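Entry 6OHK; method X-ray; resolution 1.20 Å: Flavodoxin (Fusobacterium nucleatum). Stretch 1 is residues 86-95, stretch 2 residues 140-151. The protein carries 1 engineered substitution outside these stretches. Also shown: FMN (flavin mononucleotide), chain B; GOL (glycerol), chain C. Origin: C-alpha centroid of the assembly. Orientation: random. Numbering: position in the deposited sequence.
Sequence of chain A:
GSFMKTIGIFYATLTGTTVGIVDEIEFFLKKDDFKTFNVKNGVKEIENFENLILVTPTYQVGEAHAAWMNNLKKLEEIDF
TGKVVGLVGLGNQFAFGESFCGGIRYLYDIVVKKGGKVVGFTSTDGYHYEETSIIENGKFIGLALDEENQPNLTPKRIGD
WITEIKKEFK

Stretch 1 (86-95) GLVGLGNQFA
Stretch 2 (140-151) FIGLALDEENQP

The two stretches of this flavodoxin lie side by side as parallel strands, 86-90 and 143-145, whose axes approach to 4.8 Å and diverge by 17°, and then run on into loops that stay in contact; together they bury 720 Å². The register pairs Val 88 with Leu 143, Gly 89 with Ala 144 and Leu 90 with Leu 145, at CA-CA distances of 4.7, 5.0 and 4.8 Å. Backbone phi in the first strand runs from -107° at Gly 86 to -124° at Val 88, and psi from 126° at Val 88 to 149° at Gly 89. A regular parallel ladder follows: Leu 143 N donates to Leu 87 O (2.8 Å), Gly 89 N to Leu 143 O (2.8 Å), Leu 145 N to Gly 89 O (2.9 Å) and Gly 91 N to Leu 145 O (3.0 Å).

Leu 145 (m, t) gives up the most surface, 66 Å². Its side chain shares a face of the sheet with Val 88, Leu 90 and Leu 143, and its CD1 reaches back to Val 88 CG1 at 3.8 Å, while its CB lies 4.4 Å from Leu 90 CG. Leu 143 (t, p) completes the patch, CD2 standing 4.2 Å from CG1 of Val 88 (t). Branched aliphatic side chains suit this buried face, since they pack without polar groups needing partners. The CA-to-CB bond of Leu 87 (m, t; 62 Å²) points sideways, and CD1 comes within 4.0 Å of Ile 141 O. Before the ladder begins, a water bridges the backbones, accepting from Leu 87 N and donating to Ile 141 O, each at 2.8 Å. Next in line, Gly 142 is extended (-170/-166); a beta carbon there would sit 2.3 Å from Leu 87 O, so glycine fits the close approach.

Beyond the strands the contact turns polar, centred on Gln 93 (59 Å²). Its chi1 of 68° (p), chi2 of -157° (t) and chi3 of -92° bring NE2 to two acceptors, Asp 146 OD2 at 2.9 Å and Gln 150 OE1 at 3.0 Å. An amide nitrogen suits the site because its two hydrogens can serve both. Gln 93 N also donates to Asp 146 OD2 (3.0 Å), so the buried carboxylate of Asp 146 (chi1 t, chi2 -22°) ties down both backbone and side chain of one residue. It organises its own loop as well: Asn 149 N reaches Asp 146 OD1 and Asn 149 ND2 reaches Asp 146 OD2, both at 2.9 Å.

Asn 149 (m) also spans the gap, ND2 donating to Asn 92 OD1 at 2.9 Å. Asn 92 (t, chi2 -26°) uses that same oxygen to accept from Ala 95 N at 3.0 Å, holding the helical-phi/psi segment 93-95 in place, and its ND2 makes a weak bond to Glu 148 OE1 (3.1 Å).

The flavin fits against this junction. Asn 92 N donates to FMN O2 (3.1 Å), and Gly 91 beside it has no side chain; a beta carbon there would lie 2.0 Å from FMN O2.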

# COMPACT_ATOMS: atom_id res chain seq x y z
N GLY A 86 -6.10 1.41 -1.11
CA GLY A 86 -4.89 2.20 -1.21
C GLY A 86 -3.67 1.32 -0.99
O GLY A 86 -3.69 0.43 -0.13
N LEU A 87 -2.62 1.55 -1.77
CA LEU A 87 -1.38 0.80 -1.73
C LEU A 87 -0.27 1.67 -1.20
O LEU A 87 -0.14 2.84 -1.61
CB LEU A 87 -1.03 0.34 -3.14
CG LEU A 87 -2.10 -0.45 -3.85
CD1 LEU A 87 -1.64 -0.72 -5.29
CD2 LEU A 87 -2.41 -1.76 -3.14
N VAL A 88 0.53 1.11 -0.29
CA VAL A 88 1.69 1.79 0.28
C VAL A 88 2.92 0.93 0.03
O VAL A 88 2.94 -0.24 0.43
CB VAL A 88 1.52 2.04 1.78
CG1 VAL A 88 2.75 2.81 2.33
CG2 VAL A 88 0.23 2.83 2.04
N GLY A 89 3.94 1.50 -0.58
CA GLY A 89 5.22 0.84 -0.73
C GLY A 89 6.28 1.51 0.12
O GLY A 89 6.25 2.72 0.33
N LEU A 90 7.25 0.72 0.58
CA LEU A 90 8.50 1.21 1.16
C LEU A 90 9.63 0.70 0.30
O LEU A 90 9.61 -0.44 -0.17
CB LEU A 90 8.73 0.67 2.54
CG LEU A 90 7.95 1.32 3.67
CD1 LEU A 90 6.55 0.78 3.75
CD2 LEU A 90 8.65 1.02 4.96
N GLY A 91 10.61 1.57 0.05
CA GLY A 91 11.77 1.18 -0.73
C GLY A 91 12.91 2.17 -0.56
O GLY A 91 12.91 3.00 0.35
N ASN A 92 13.90 2.05 -1.44
CA ASN A 92 15.07 2.92 -1.45
C ASN A 92 15.28 3.38 -2.89
O ASN A 92 15.71 2.60 -3.73
CB ASN A 92 16.29 2.18 -0.90
CG ASN A 92 17.55 3.03 -0.94
OD1 ASN A 92 17.70 3.93 -1.74
ND2 ASN A 92 18.47 2.73 -0.04
N GLN A 93 14.93 4.63 -3.18
CA GLN A 93 14.86 5.04 -4.57
C GLN A 93 16.24 5.20 -5.20
O GLN A 93 16.35 5.16 -6.43
CB GLN A 93 14.06 6.34 -4.70
CG GLN A 93 14.77 7.56 -4.07
CD GLN A 93 13.79 8.65 -3.72
OE1 GLN A 93 13.52 9.55 -4.54
NE2 GLN A 93 13.23 8.57 -2.53
N PHE A 94 17.28 5.42 -4.39
CA PHE A 94 18.62 5.64 -4.93
C PHE A 94 19.33 4.32 -5.16
O PHE A 94 20.01 4.14 -6.19
CB PHE A 94 19.39 6.58 -4.02
CG PHE A 94 18.86 7.98 -4.05
CD1 PHE A 94 19.15 8.82 -5.12
CD2 PHE A 94 18.05 8.45 -3.06
CE1 PHE A 94 18.63 10.12 -5.15
CE2 PHE A 94 17.54 9.74 -3.11
CZ PHE A 94 17.83 10.56 -4.15
N ALA A 95 19.18 3.38 -4.25
CA ALA A 95 19.85 2.10 -4.39
C ALA A 95 19.18 1.22 -5.41
O ALA A 95 19.82 0.31 -5.93
CB ALA A 95 19.92 1.39 -3.05
N PHE A 140 2.53 7.74 -9.55
CA PHE A 140 2.72 6.49 -8.84
C PHE A 140 1.36 5.92 -8.43
O PHE A 140 0.47 6.66 -8.02
CB PHE A 140 3.56 6.72 -7.60
CG PHE A 140 5.03 6.92 -7.84
CD1 PHE A 140 5.74 6.18 -8.78
CD2 PHE A 140 5.72 7.84 -7.05
CE1 PHE A 140 7.12 6.38 -8.96
CE2 PHE A 140 7.09 8.03 -7.22
CZ PHE A 140 7.77 7.29 -8.16
N ILE A 141 1.24 4.58 -8.51
CA ILE A 141 -0.01 3.89 -8.25
C ILE A 141 -0.33 3.75 -6.76
O ILE A 141 -1.35 3.11 -6.42
CB ILE A 141 -0.03 2.52 -8.94
CG1 ILE A 141 1.09 1.59 -8.42
CG2 ILE A 141 0.03 2.72 -10.46
CD1 ILE A 141 1.24 0.31 -9.13
N GLY A 142 0.45 4.36 -5.89
CA GLY A 142 0.17 4.37 -4.47
C GLY A 142 1.10 5.33 -3.79
O GLY A 142 1.81 6.12 -4.43
N LEU A 143 1.15 5.23 -2.47
CA LEU A 143 2.05 6.02 -1.68
C LEU A 143 3.42 5.38 -1.66
O LEU A 143 3.54 4.19 -1.31
CB LEU A 143 1.51 6.11 -0.26
CG LEU A 143 2.27 6.97 0.71
CD1 LEU A 143 2.32 8.42 0.24
CD2 LEU A 143 1.70 6.85 2.07
N ALA A 144 4.46 6.13 -2.02
CA ALA A 144 5.82 5.62 -2.14
C ALA A 144 6.67 6.23 -1.04
O ALA A 144 6.89 7.46 -1.02
CB ALA A 144 6.37 5.93 -3.53
N LEU A 145 7.12 5.43 -0.10
CA LEU A 145 7.86 5.93 1.04
C LEU A 145 9.31 5.47 0.95
O LEU A 145 9.60 4.37 0.47
CB LEU A 145 7.24 5.47 2.35
CG LEU A 145 5.79 5.92 2.53
CD1 LEU A 145 5.20 5.30 3.77
CD2 LEU A 145 5.68 7.43 2.58
N ASP A 146 10.22 6.32 1.44
CA ASP A 146 11.64 5.98 1.45
C ASP A 146 12.17 6.43 2.81
O ASP A 146 12.48 7.59 3.02
CB ASP A 146 12.37 6.66 0.31
CG ASP A 146 13.84 6.27 0.23
OD1 ASP A 146 14.40 5.83 1.24
OD2 ASP A 146 14.42 6.44 -0.89
N GLU A 147 12.21 5.50 3.75
CA GLU A 147 12.67 5.79 5.10
C GLU A 147 14.18 5.87 5.18
O GLU A 147 14.71 6.43 6.15
CB GLU A 147 12.13 4.72 6.07
CG GLU A 147 10.70 4.92 6.45
CD GLU A 147 10.59 6.06 7.46
OE1 GLU A 147 11.29 6.04 8.51
OE2 GLU A 147 9.88 7.03 7.19
N GLU A 148 14.89 5.31 4.22
CA GLU A 148 16.34 5.37 4.24
C GLU A 148 16.83 6.76 3.85
O GLU A 148 17.80 7.27 4.44
CB GLU A 148 16.92 4.30 3.32
CG GLU A 148 16.59 2.86 3.83
CD GLU A 148 17.29 1.80 3.01
OE1 GLU A 148 18.53 1.85 2.94
OE2 GLU A 148 16.61 0.94 2.42
N ASN A 149 16.23 7.36 2.84
CA ASN A 149 16.71 8.61 2.28
C ASN A 149 15.80 9.78 2.54
O ASN A 149 16.27 10.93 2.53
CB ASN A 149 16.88 8.48 0.76
CG ASN A 149 17.78 7.36 0.40
OD1 ASN A 149 18.98 7.38 0.78
ND2 ASN A 149 17.27 6.38 -0.32
N GLN A 150 14.50 9.55 2.73
CA GLN A 150 13.55 10.65 2.91
C GLN A 150 12.66 10.44 4.13
O GLN A 150 11.45 10.66 4.06
CB GLN A 150 12.71 10.84 1.65
CG GLN A 150 13.56 11.20 0.44
CD GLN A 150 12.77 11.30 -0.85
OE1 GLN A 150 11.74 10.66 -1.02
NE2 GLN A 150 13.31 12.08 -1.80
N PRO A 151 13.22 10.05 5.27
CA PRO A 151 12.34 9.78 6.42
C PRO A 151 11.59 11.01 6.88
O PRO A 151 10.47 10.88 7.42
CB PRO A 151 13.31 9.26 7.49
CG PRO A 151 14.62 9.86 7.10
CD PRO A 151 14.65 9.86 5.59
N1 FMN B . 13.76 -1.10 -2.14
C2 FMN B . 13.18 -0.81 -3.38
O2 FMN B . 12.61 0.21 -3.58
N3 FMN B . 13.34 -1.79 -4.43
C4 FMN B . 14.01 -2.97 -4.31
O4 FMN B . 14.06 -3.71 -5.27
C4A FMN B . 14.61 -3.23 -3.04
N5 FMN B . 15.31 -4.41 -2.86
C5A FMN B . 15.94 -4.57 -1.59
C6 FMN B . 16.78 -5.69 -1.41
C7 FMN B . 17.39 -5.89 -0.18
C7M FMN B . 18.20 -7.19 -0.09
C8 FMN B . 17.26 -4.95 0.83
C8M FMN B . 17.92 -5.23 2.16
C9 FMN B . 16.44 -3.84 0.64
C9A FMN B . 15.81 -3.64 -0.57
N10 FMN B . 14.96 -2.48 -0.75
C10 FMN B . 14.43 -2.28 -2.00
C1' FMN B . 14.78 -1.51 0.33
C2' FMN B . 13.75 -2.00 1.38
O2' FMN B . 12.48 -2.25 0.81
C3' FMN B . 13.57 -0.91 2.45
O3' FMN B . 14.78 -0.84 3.18
C4' FMN B . 12.39 -1.08 3.41
O4' FMN B . 12.30 0.09 4.21
C5' FMN B . 12.52 -2.31 4.30
O5' FMN B . 11.30 -2.46 5.01
P FMN B . 11.18 -3.50 6.22
O1P FMN B . 9.75 -3.33 6.69
O2P FMN B . 11.47 -4.89 5.75
O3P FMN B . 12.20 -3.07 7.28
C1 GOL C . 20.92 0.05 0.26
O1 GOL C . 22.10 -0.49 -0.27
C2 GOL C . 20.44 -0.84 1.41
O2 GOL C . 20.32 -0.07 2.58
C3 GOL C . 19.08 -1.42 1.02
O3 GOL C . 18.18 -0.38 0.71
O HOH W 1 -2.85 3.26 -4.02
O HOH W 2 12.04 2.66 3.03
O HOH W 3 20.54 5.08 0.04